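Local atomic coordinates of peptidoglycan glycosyltransferase (PDB entry 5UY7), a protein that belongs to the penicillin-binding protein family and has a C-terminal domain of the beta-lactamase-like fold. Residues M484-N489 / L527-N532; A451-Y456 / A518-T523; E439-P444 / G459-T464. All coordinates share one frame; numbering follows the deposited sequence. Where two conformers were deposited one is given.

Contact 1 (M484-N489 / L527-N532); sequences MAPMPN and LNVPPN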
ATOM      1  N   MET A 484       4.623  -6.140   1.969  1.00 13.14           N
ATOM      2  CA  MET A 484       4.489  -7.580   1.749  1.00 14.92           C
ATOM      3  C   MET A 484       5.827  -8.245   2.040  1.00 13.48           C
ATOM      4  O   MET A 484       6.871  -7.593   2.025  1.00 15.10           O
ATOM      5  CB  MET A 484       4.021  -7.865   0.314  1.00 11.25           C
ATOM      6  CG  MET A 484       5.019  -7.353  -0.754  1.00 13.07           C
ATOM      7  SD  MET A 484       4.340  -7.263  -2.429  1.00 14.86           S
ATOM      8  CE  MET A 484       3.214  -5.866  -2.223  1.00 15.34           C
ATOM      9  N   ALA A 485       5.785  -9.546   2.341  1.00 11.60           N
ATOM     10  CA  ALA A 485       6.974 -10.255   2.800  1.00 14.50           C
ATOM     11  C   ALA A 485       6.777 -11.745   2.576  1.00 14.48           C
ATOM     12  O   ALA A 485       5.658 -12.236   2.716  1.00 14.56           O
ATOM     13  CB  ALA A 485       7.233  -9.989   4.293  1.00 16.41           C
ATOM     14  N   PRO A 486       7.835 -12.492   2.252  1.00 14.27           N
ATOM     15  CA  PRO A 486       9.186 -12.035   1.935  1.00 15.52           C
ATOM     16  C   PRO A 486       9.299 -11.854   0.434  1.00 20.28           C
ATOM     17  O   PRO A 486       8.623 -12.557  -0.312  1.00 23.22           O
ATOM     18  CB  PRO A 486      10.067 -13.187   2.421  1.00 17.36           C
ATOM     19  CG  PRO A 486       9.225 -14.407   2.198  1.00 17.85           C
ATOM     20  CD  PRO A 486       7.771 -13.965   2.332  1.00 15.76           C
ATOM     21  N   MET A 487      10.139 -10.960  -0.004  1.00 14.22           N
ATOM     22  CA  MET A 487      10.388 -10.871  -1.429  1.00 15.60           C
ATOM     23  C   MET A 487      11.379 -11.960  -1.836  1.00 20.45           C
ATOM     24  O   MET A 487      12.189 -12.413  -1.014  1.00 19.53           O
ATOM     25  CB  MET A 487      10.939  -9.492  -1.770  1.00 15.89           C
ATOM     26  CG  MET A 487      10.016  -8.346  -1.368  1.00 21.80           C
ATOM     27  SD  MET A 487       8.506  -8.318  -2.358  1.00 20.24           S
ATOM     28  CE  MET A 487       8.093  -6.567  -2.220  1.00 15.45           C
ATOM     29  N   PRO A 488      11.358 -12.391  -3.109  1.00 19.28           N
ATOM     30  CA  PRO A 488      10.537 -11.845  -4.198  1.00 19.99           C
ATOM     31  C   PRO A 488       9.160 -12.472  -4.347  1.00 19.79           C
ATOM     32  O   PRO A 488       8.385 -12.006  -5.187  1.00 20.74           O
ATOM     33  CB  PRO A 488      11.365 -12.163  -5.426  1.00 21.39           C
ATOM     34  CG  PRO A 488      11.952 -13.494  -5.084  1.00 21.90           C
ATOM     35  CD  PRO A 488      12.277 -13.430  -3.602  1.00 23.25           C
ATOM     36  N   ASN A 489       8.858 -13.511  -3.566  1.00 17.12           N
ATOM     37  CA  ASN A 489       7.590 -14.233  -3.674  1.00 20.66           C
ATOM     38  C   ASN A 489       6.854 -14.135  -2.344  1.00 17.49           C
ATOM     39  O   ASN A 489       6.921 -15.053  -1.512  1.00 18.98           O
ATOM     40  CB  ASN A 489       7.823 -15.687  -4.076  1.00 21.19           C
ATOM     41  CG  ASN A 489       8.500 -15.801  -5.423  1.00 28.91           C
ATOM     42  OD1 ASN A 489       8.119 -15.122  -6.378  1.00 34.00           O
ATOM     43  ND2 ASN A 489       9.527 -16.632  -5.498  1.00 37.08           N
ATOM     44  N   LEU A 527       5.636 -18.450  11.252  1.00 16.52           N
ATOM     45  CA  LEU A 527       5.318 -19.353  10.150  1.00 17.44           C
ATOM     46  C   LEU A 527       6.519 -20.147   9.661  1.00 18.19           C
ATOM     47  O   LEU A 527       6.404 -20.851   8.652  1.00 21.35           O
ATOM     48  CB  LEU A 527       4.728 -18.566   8.983  1.00 18.12           C
ATOM     49  CG  LEU A 527       3.402 -17.892   9.314  1.00 20.43           C
ATOM     50  CD1 LEU A 527       2.907 -17.110   8.116  1.00 20.18           C
ATOM     51  CD2 LEU A 527       2.367 -18.920   9.772  1.00 28.60           C
ATOM     52  N   ASN A 528       7.659 -20.049  10.348  1.00 16.77           N
ATOM     53  CA  ASN A 528       8.881 -20.775   9.985  1.00 17.21           C
ATOM     54  C   ASN A 528       9.393 -20.398   8.603  1.00 21.33           C
ATOM     55  O   ASN A 528      10.029 -21.216   7.932  1.00 24.26           O
ATOM     56  CB  ASN A 528       8.685 -22.294  10.066  1.00 18.28           C
ATOM     57  CG  ASN A 528       8.305 -22.759  11.448  1.00 20.25           C
ATOM     58  OD1 ASN A 528       8.860 -22.302  12.454  1.00 22.79           O
ATOM     59  ND2 ASN A 528       7.375 -23.710  11.513  1.00 25.29           N
ATOM     60  N   VAL A 529       9.130 -19.175   8.166  1.00 19.48           N
ATOM     61  CA  VAL A 529       9.709 -18.728   6.893  1.00 19.18           C
ATOM     62  C   VAL A 529      11.209 -18.561   7.077  1.00 18.44           C
ATOM     63  O   VAL A 529      11.641 -17.855   8.002  1.00 21.79           O
ATOM     64  CB  VAL A 529       9.072 -17.422   6.447  1.00 19.78           C
ATOM     65  CG1 VAL A 529       9.733 -16.941   5.151  1.00 21.79           C
ATOM     66  CG2 VAL A 529       7.563 -17.592   6.297  1.00 19.16           C
ATOM     67  N   PRO A 530      12.040 -19.195   6.259  1.00 24.45           N
ATOM     68  CA  PRO A 530      13.479 -19.057   6.441  1.00 26.16           C
ATOM     69  C   PRO A 530      13.914 -17.638   6.125  1.00 19.17           C
ATOM     70  O   PRO A 530      13.448 -17.049   5.139  1.00 23.29           O
ATOM     71  CB  PRO A 530      14.069 -20.058   5.433  1.00 32.94           C
ATOM     72  CG  PRO A 530      12.915 -20.912   4.985  1.00 36.48           C
ATOM     73  CD  PRO A 530      11.700 -20.057   5.117  1.00 30.42           C
ATOM     74  N   PRO A 531      14.784 -17.059   6.949  1.00 23.36           N
ATOM     75  CA  PRO A 531      15.386 -15.770   6.598  1.00 20.12           C
ATOM     76  C   PRO A 531      16.036 -15.852   5.229  1.00 21.23           C
ATOM     77  O   PRO A 531      16.604 -16.882   4.852  1.00 23.71           O
ATOM     78  CB  PRO A 531      16.423 -15.548   7.703  1.00 23.92           C
ATOM     79  CG  PRO A 531      15.906 -16.353   8.863  1.00 31.76           C
ATOM     80  CD  PRO A 531      15.277 -17.565   8.242  1.00 27.66           C
ATOM     81  N   ASN A 532      15.936 -14.761   4.468  1.00 19.72           N
ATOM     82  CA  ASN A 532      16.540 -14.740   3.142  1.00 20.76           C
ATOM     83  C   ASN A 532      17.351 -13.472   2.905  1.00 22.71           C
ATOM     84  O   ASN A 532      17.646 -13.132   1.750  1.00 23.77           O
ATOM     85  CB  ASN A 532      15.486 -14.943   2.046  1.00 19.83           C
ATOM     86  CG  ASN A 532      14.573 -13.750   1.865  1.00 20.14           C
ATOM     87  OD1 ASN A 532      14.495 -12.874   2.718  1.00 19.05           O
ATOM     88  ND2 ASN A 532      13.862 -13.718   0.732  1.00 19.25           N
TER
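Asn-532 reaches across to the backbone of Met-487 and Pro-486 packs on Val-529; these two touches join the end of a strand to the tail that follows the helix 509-526. From CB of Asn-532 outward, CG lies between the backbone N and the carbonyl carbon (chi1 71°), which turns the amide toward 484-489, and it comes to 4.0 Å from Met-487 O. At the tip, ND2 donates to Met-487 O over 2.7 Å. The carbonyl points almost straight at the nitrogen, with a C=O...N angle of 173°, and the oxygen lies practically in the amide plane of Asn-532. The hydrogen itself is aimed less well: the N-H...O angle is 133°, so this short bond is bent on the donor side. The other branch, OD1, accepts from Arg-457 N, and Met-487 is also backbone-bonded to Arg-457. Both ends of the amide are therefore held, which fixes its flip.

The tail gets its direction from a Schellman motif: Asn-528, at positive phi, is the C-prime residue, with Val-529 N bonded to Met-524 O and Asn-528 N to Arg-525 O. The chain then runs through two prolines to Asn-532. On the facing side, both Pro-486 and Pro-488 follow cis peptide bonds, in a turn that leaves strand 477-485.

The apolar touch is small. Pro-486 CG meets Val-529 CG1 at 3.9 Å, the two side chains crossing at a slant. That methyl is the one anti to the backbone N. Pro-486 CB lies 4.2 Å from Asn-532 ND2, the nitrogen that donates to Met-487 O, while Met-524 of the helix packs against both Pro-486 and Val-529.

Contact 2 (A451-Y456 / A518-T523); sequences AAVPGY and AIAGDT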
ATOM      1  N   ALA A 451      10.942   0.569   8.051  1.00 17.66           N
ATOM      2  CA  ALA A 451      10.074  -0.557   7.732  1.00 14.77           C
ATOM      3  C   ALA A 451      10.850  -1.803   7.343  1.00 17.05           C
ATOM      4  O   ALA A 451      10.238  -2.848   7.103  1.00 17.97           O
ATOM      5  CB  ALA A 451       9.104  -0.178   6.610  1.00 16.79           C
ATOM      6  N   ALA A 452      12.173  -1.718   7.262  1.00 16.64           N
ATOM      7  CA  ALA A 452      12.982  -2.897   7.008  1.00 17.97           C
ATOM      8  C   ALA A 452      12.764  -3.939   8.099  1.00 16.35           C
ATOM      9  O   ALA A 452      12.493  -3.608   9.257  1.00 18.46           O
ATOM     10  CB  ALA A 452      14.461  -2.527   6.951  1.00 18.23           C
ATOM     11  N   VAL A 453      12.914  -5.205   7.715  1.00 15.75           N
ATOM     12  CA  VAL A 453      12.737  -6.352   8.606  1.00 15.07           C
ATOM     13  C   VAL A 453      14.040  -7.137   8.649  1.00 18.22           C
ATOM     14  O   VAL A 453      14.389  -7.807   7.664  1.00 17.89           O
ATOM     15  CB  VAL A 453      11.576  -7.247   8.130  1.00 15.03           C
ATOM     16  CG1 VAL A 453      11.478  -8.503   8.987  1.00 16.77           C
ATOM     17  CG2 VAL A 453      10.264  -6.478   8.113  1.00 16.91           C
ATOM     18  N   PRO A 454      14.788  -7.089   9.750  1.00 19.97           N
ATOM     19  CA  PRO A 454      16.058  -7.824   9.815  1.00 20.86           C
ATOM     20  C   PRO A 454      15.867  -9.294   9.465  1.00 19.65           C
ATOM     21  O   PRO A 454      14.999  -9.980  10.021  1.00 22.66           O
ATOM     22  CB  PRO A 454      16.496  -7.635  11.272  1.00 25.02           C
ATOM     23  CG  PRO A 454      15.856  -6.320  11.672  1.00 26.70           C
ATOM     24  CD  PRO A 454      14.526  -6.302  10.968  1.00 22.44           C
ATOM     25  N   GLY A 455      16.667  -9.765   8.505  1.00 20.52           N
ATOM     26  CA  GLY A 455      16.635 -11.150   8.086  1.00 22.26           C
ATOM     27  C   GLY A 455      15.744 -11.461   6.898  1.00 20.01           C
ATOM     28  O   GLY A 455      15.810 -12.583   6.380  1.00 19.56           O
ATOM     29  N   TYR A 456      14.910 -10.524   6.457  1.00 17.17           N
ATOM     30  CA  TYR A 456      13.944 -10.815   5.401  1.00 17.81           C
ATOM     31  C   TYR A 456      13.912  -9.696   4.380  1.00 19.02           C
ATOM     32  O   TYR A 456      13.837  -8.520   4.744  1.00 21.29           O
ATOM     33  CB  TYR A 456      12.536 -11.002   5.978  1.00 16.52           C
ATOM     34  CG  TYR A 456      12.425 -12.211   6.860  1.00 17.72           C
ATOM     35  CD1 TYR A 456      12.154 -13.461   6.316  1.00 21.00           C
ATOM     36  CD2 TYR A 456      12.621 -12.117   8.232  1.00 18.95           C
ATOM     37  CE1 TYR A 456      12.061 -14.571   7.110  1.00 17.68           C
ATOM     38  CE2 TYR A 456      12.536 -13.236   9.047  1.00 22.13           C
ATOM     39  CZ  TYR A 456      12.251 -14.461   8.476  1.00 23.61           C
ATOM     40  OH  TYR A 456      12.154 -15.578   9.271  1.00 26.84           O
ATOM     41  N   ALA A 518       7.568  -4.958  12.629  1.00 15.70           N
ATOM     42  CA  ALA A 518       7.391  -5.885  13.738  1.00 17.03           C
ATOM     43  C   ALA A 518       6.381  -6.970  13.387  1.00 17.99           C
ATOM     44  O   ALA A 518       6.624  -8.159  13.614  1.00 16.64           O
ATOM     45  CB  ALA A 518       6.957  -5.118  14.990  1.00 18.57           C
ATOM     46  N   ILE A 519       5.243  -6.584  12.814  1.00 14.87           N
ATOM     47  CA  ILE A 519       4.226  -7.582  12.504  1.00 14.49           C
ATOM     48  C   ILE A 519       4.709  -8.516  11.405  1.00 14.96           C
ATOM     49  O   ILE A 519       4.530  -9.734  11.490  1.00 15.20           O
ATOM     50  CB  ILE A 519       2.897  -6.906  12.135  1.00 15.82           C
ATOM     51  CG1 ILE A 519       2.334  -6.197  13.363  1.00 15.72           C
ATOM     52  CG2 ILE A 519       1.932  -7.943  11.555  1.00 15.56           C
ATOM     53  CD1 ILE A 519       1.075  -5.355  13.085  1.00 17.31           C
ATOM     54  N   ALA A 520       5.310  -7.961  10.345  1.00 15.29           N
ATOM     55  CA  ALA A 520       5.791  -8.799   9.251  1.00 14.07           C
ATOM     56  C   ALA A 520       6.864  -9.771   9.733  1.00 16.34           C
ATOM     57  O   ALA A 520       6.811 -10.972   9.441  1.00 16.02           O
ATOM     58  CB  ALA A 520       6.330  -7.924   8.116  1.00 14.49           C
ATOM     59  N   GLY A 521       7.856  -9.264  10.464  1.00 14.45           N
ATOM     60  CA  GLY A 521       8.921 -10.132  10.945  1.00 16.33           C
ATOM     61  C   GLY A 521       8.427 -11.181  11.925  1.00 17.06           C
ATOM     62  O   GLY A 521       8.798 -12.359  11.836  1.00 16.79           O
ATOM     63  N   ASP A 522       7.592 -10.763  12.879  1.00 14.74           N
ATOM     64  CA  ASP A 522       7.066 -11.712  13.855  1.00 15.30           C
ATOM     65  C   ASP A 522       6.257 -12.795  13.160  1.00 15.20           C
ATOM     66  O   ASP A 522       6.296 -13.965  13.569  1.00 17.47           O
ATOM     67  CB  ASP A 522       6.197 -11.008  14.897  1.00 16.41           C
ATOM     68  CG  ASP A 522       6.993 -10.173  15.886  1.00 24.99           C
ATOM     69  OD1 ASP A 522       8.245 -10.203  15.868  1.00 24.84           O
ATOM     70  OD2 ASP A 522       6.351  -9.488  16.711  1.00 20.72           O
ATOM     71  N   THR A 523       5.493 -12.414  12.129  1.00 16.09           N
ATOM     72  CA  THR A 523       4.686 -13.387  11.396  1.00 15.51           C
ATOM     73  C   THR A 523       5.562 -14.341  10.594  1.00 14.11           C
ATOM     74  O   THR A 523       5.321 -15.554  10.608  1.00 16.69           O
ATOM     75  CB  THR A 523       3.685 -12.667  10.487  1.00 14.86           C
ATOM     76  OG1 THR A 523       2.812 -11.875  11.298  1.00 16.10           O
ATOM     77  CG2 THR A 523       2.851 -13.673   9.693  1.00 17.64           C
TER
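A type II beta turn, Val-453 to Tyr-456, leans with its first residue on helix 509-526, and Val-453 carries most of its side of the contact, meeting Ala-520 and Gly-521. The two methyls divide the work. CG1, anti to the backbone N (chi1 175°), runs onto bare helix backbone and stops 3.6 Å from Gly-521 CA. It also lies 4.0 Å from Gly-521 N. CG2, the branch beside the backbone N of Val-453, meets Ala-520 CB at 4.2 Å. Gly-521 has no side chain, and CG1 rests directly on its backbone.

The helix is one of those laid over the antiparallel sheet of this beta-lactamase-like fold. Ile-519 packs on Val-494 and Val-496 of strand 492-499, and Asp-522 bonds to Asn-210 of helix 201-217. Val-453 reaches it from the loop between helix 428-442 and strand 459-466.

The turn is closed by Tyr-456 N donating to Val-453 O at 3.0 Å. Its third residue, Gly-455, has a positive phi of 94°, as is usual at that position of a type II turn. Tyr-456 follows, its ring packing on Met-524 and Arg-525 further along the helix and its hydroxyl bonded to Val-529 O. Within the helix, Ile-519 O takes two bonds from one residue, Thr-523 N at 2.9 Å and Thr-523 OG1 at 2.8 Å, arriving from opposite faces of the carbonyl plane.

Contact 3 (E439-P444 / G459-T464); sequences ETVVAP and GGKSGT. With SO4 (sulfate ion), chain B.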
ATOM      1  N   GLU A 439      11.136  -3.110  -2.711  1.00 13.75           N
ATOM      2  CA  GLU A 439      12.259  -3.426  -1.829  1.00 14.70           C
ATOM      3  C   GLU A 439      13.179  -2.229  -1.642  1.00 16.49           C
ATOM      4  O   GLU A 439      13.779  -2.069  -0.569  1.00 17.74           O
ATOM      5  CB  GLU A 439      13.081  -4.592  -2.380  1.00 20.77           C
ATOM      6  CG  GLU A 439      12.391  -5.919  -2.378  1.00 20.23           C
ATOM      7  CD  GLU A 439      13.357  -7.063  -2.696  1.00 18.21           C
ATOM      8  OE1 GLU A 439      14.325  -7.263  -1.934  1.00 21.80           O
ATOM      9  OE2 GLU A 439      13.154  -7.717  -3.734  1.00 25.59           O
ATOM     10  N   THR A 440      13.343  -1.393  -2.683  1.00 17.50           N
ATOM     11  CA  THR A 440      14.270  -0.270  -2.553  1.00 14.80           C
ATOM     12  C   THR A 440      13.763   0.772  -1.568  1.00 17.01           C
ATOM     13  O   THR A 440      14.561   1.575  -1.069  1.00 19.04           O
ATOM     14  CB  THR A 440      14.553   0.397  -3.911  1.00 18.46           C
ATOM     15  OG1 THR A 440      13.409   1.148  -4.360  1.00 18.06           O
ATOM     16  CG2 THR A 440      14.951  -0.650  -4.965  1.00 20.94           C
ATOM     17  N   VAL A 441      12.464   0.753  -1.257  1.00 16.64           N
ATOM     18  CA  VAL A 441      11.875   1.737  -0.352  1.00 17.03           C
ATOM     19  C   VAL A 441      12.463   1.609   1.049  1.00 18.67           C
ATOM     20  O   VAL A 441      12.643   2.609   1.753  1.00 18.56           O
ATOM     21  CB  VAL A 441      10.343   1.570  -0.328  1.00 17.02           C
ATOM     22  CG1 VAL A 441       9.729   2.444   0.758  1.00 20.63           C
ATOM     23  CG2 VAL A 441       9.739   1.884  -1.696  1.00 17.47           C
ATOM     24  N   VAL A 442      12.758   0.381   1.482  1.00 18.10           N
ATOM     25  CA  VAL A 442      13.213   0.143   2.849  1.00 16.59           C
ATOM     26  C   VAL A 442      14.722  -0.059   2.938  1.00 21.49           C
ATOM     27  O   VAL A 442      15.259  -0.152   4.054  1.00 23.83           O
ATOM     28  CB  VAL A 442      12.482  -1.063   3.481  1.00 18.44           C
ATOM     29  CG1 VAL A 442      10.979  -0.864   3.396  1.00 18.97           C
ATOM     30  CG2 VAL A 442      12.920  -2.365   2.813  1.00 20.43           C
ATOM     31  N   ALA A 443      15.423  -0.142   1.794  1.00 20.12           N
ATOM     32  CA  ALA A 443      16.870  -0.256   1.723  1.00 23.34           C
ATOM     33  C   ALA A 443      17.512   1.122   1.798  1.00 26.85           C
ATOM     34  O   ALA A 443      16.841   2.141   1.604  1.00 26.94           O
ATOM     35  CB  ALA A 443      17.265  -0.950   0.420  1.00 23.67           C
ATOM     36  N   PRO A 444      18.816   1.201   2.081  1.00 26.25           N
ATOM     37  CA  PRO A 444      19.493   2.500   2.015  1.00 24.31           C
ATOM     38  C   PRO A 444      19.233   3.168   0.673  1.00 26.25           C
ATOM     39  O   PRO A 444      19.255   2.520  -0.376  1.00 27.98           O
ATOM     40  CB  PRO A 444      20.971   2.137   2.193  1.00 30.63           C
ATOM     41  CG  PRO A 444      20.942   0.871   2.990  1.00 28.68           C
ATOM     42  CD  PRO A 444      19.724   0.126   2.528  1.00 29.21           C
ATOM     43  N   GLY A 459       9.108  -5.283   1.178  1.00 14.69           N
ATOM     44  CA  GLY A 459       8.914  -4.019   0.490  1.00 13.35           C
ATOM     45  C   GLY A 459       7.521  -3.508   0.763  1.00 14.26           C
ATOM     46  O   GLY A 459       6.619  -4.273   1.121  1.00 15.87           O
ATOM     47  N   GLY A 460       7.351  -2.204   0.586  1.00 13.85           N
ATOM     48  CA  GLY A 460       6.060  -1.588   0.826  1.00 14.80           C
ATOM     49  C   GLY A 460       6.165  -0.081   0.700  1.00 15.33           C
ATOM     50  O   GLY A 460       7.191   0.453   0.268  1.00 18.32           O
ATOM     51  N   LYS A 461       5.086   0.594   1.098  1.00 13.54           N
ATOM     52  CA  LYS A 461       5.021   2.047   1.005  1.00 15.20           C
ATOM     53  C   LYS A 461       4.339   2.650   2.218  1.00 19.72           C
ATOM     54  O   LYS A 461       3.328   2.129   2.703  1.00 17.97           O
ATOM     55  CB  LYS A 461       4.241   2.507  -0.237  1.00 23.08           C
ATOM     56  CG  LYS A 461       5.054   2.653  -1.482  1.00 25.85           C
ATOM     57  CD  LYS A 461       6.174   3.663  -1.336  1.00 17.03           C
ATOM     58  CE  LYS A 461       5.685   5.089  -1.379  1.00 28.88           C
ATOM     59  NZ  LYS A 461       6.798   5.999  -1.044  1.00 36.37           N
ATOM     60  N   SER A 462       4.881   3.778   2.663  1.00 19.44           N
ATOM     61  CA  SER A 462       4.251   4.610   3.674  0.63 20.41           C
ATOM     62  C   SER A 462       3.373   5.664   3.011  1.00 20.12           C
ATOM     63  O   SER A 462       3.570   6.030   1.847  1.00 21.48           O
ATOM     64  CB  SER A 462       5.305   5.297   4.544  0.63 23.45           C
ATOM     65  OG  SER A 462       6.017   6.265   3.795  0.63 22.87           O
ATOM     66  N   GLY A 463       2.395   6.143   3.767  1.00 19.42           N
ATOM     67  CA  GLY A 463       1.552   7.239   3.320  1.00 21.90           C
ATOM     68  C   GLY A 463       1.054   8.004   4.523  1.00 25.01           C
ATOM     69  O   GLY A 463       0.909   7.446   5.616  1.00 21.08           O
ATOM     70  N   THR A 464       0.798   9.299   4.328  1.00 24.68           N
ATOM     71  CA  THR A 464       0.297  10.145   5.402  1.00 27.24           C
ATOM     72  C   THR A 464      -0.938  10.899   4.933  1.00 30.04           C
ATOM     73  O   THR A 464      -0.968  11.431   3.821  1.00 29.24           O
ATOM     74  CB  THR A 464       1.359  11.145   5.875  1.00 36.32           C
ATOM     75  OG1 THR A 464       1.683  12.038   4.805  1.00 47.02           O
ATOM     76  CG2 THR A 464       2.617  10.423   6.313  1.00 32.27           C
TER
HETATM   77  S   SO4 B 701       4.937   9.974   3.113  1.00 36.53           S
HETATM   78  O1  SO4 B 701       4.529   8.816   3.914  1.00 39.48           O
HETATM   79  O2  SO4 B 701       6.328   9.826   2.705  1.00 40.28           O
HETATM   80  O3  SO4 B 701       4.791  11.173   3.934  1.00 46.73           O
HETATM   81  O4  SO4 B 701       4.116  10.139   1.920  1.00 36.34           O
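The flat group here is the peptide after Gly-460, and Val-441 stands in front of its oxygen rather than over a face. The two methyls straddle the peptide plane: CG1 is 3.3 Å from Gly-460 O on one side, and CG2 is 3.5 Å from the same oxygen on the other. This buried carbonyl has no hydrogen-bond partner in the model. Val-441 CG2 also touches Lys-461 CD at 4.0 Å, the side chains crossing at about a right angle. Bends at chi2 and chi3 carry the lysine round to Ser-324, whose OG bonds NZ. Closer to the strand start, Glu-439 N lies 4.0 Å from Gly-459 CA, backbone against backbone.

Lys-461, Ser-462 and Gly-463 fit the K(T/S)G motif of this family. A sulfate, probably from the crystallisation liquor, takes a bond from Ser-462 OG at 3.0 Å, perhaps only partial since that serine has two conformers, and a weak one from Thr-464; Ser-270 OG also bonds it. The last turn of helix 428-442 thus lies against strand 459-466, an outermost strand of the sheet, with strand 477-485 beside it and Ile-321 of helix 317-323 against Val-441.

In the fold
Along the chain, contact 3 closes before contact 1 opens, whereas contact 2 alternates with both, since its first segment lies between those of contact 3 and its second between those of contact 1. The centres of contacts 1 and 2 are about 9 Å apart, 2 and 3 about 13 Å, and 1 and 3 about 16 Å. Contacts 1 and 3 share the sheet, through adjacent strands 477-485 and 459-466; contact 2 lies on helix 509-526 and contact 1 on its tail, linked by Asn-532 N bonding Gly-455 O. Contact 3 joins helix 428-442 to the edge strand bearing the probable K(T/S)G motif, contact 2 the following loop to helix 509-526, and contact 1 the tail to the end of strand 477-485.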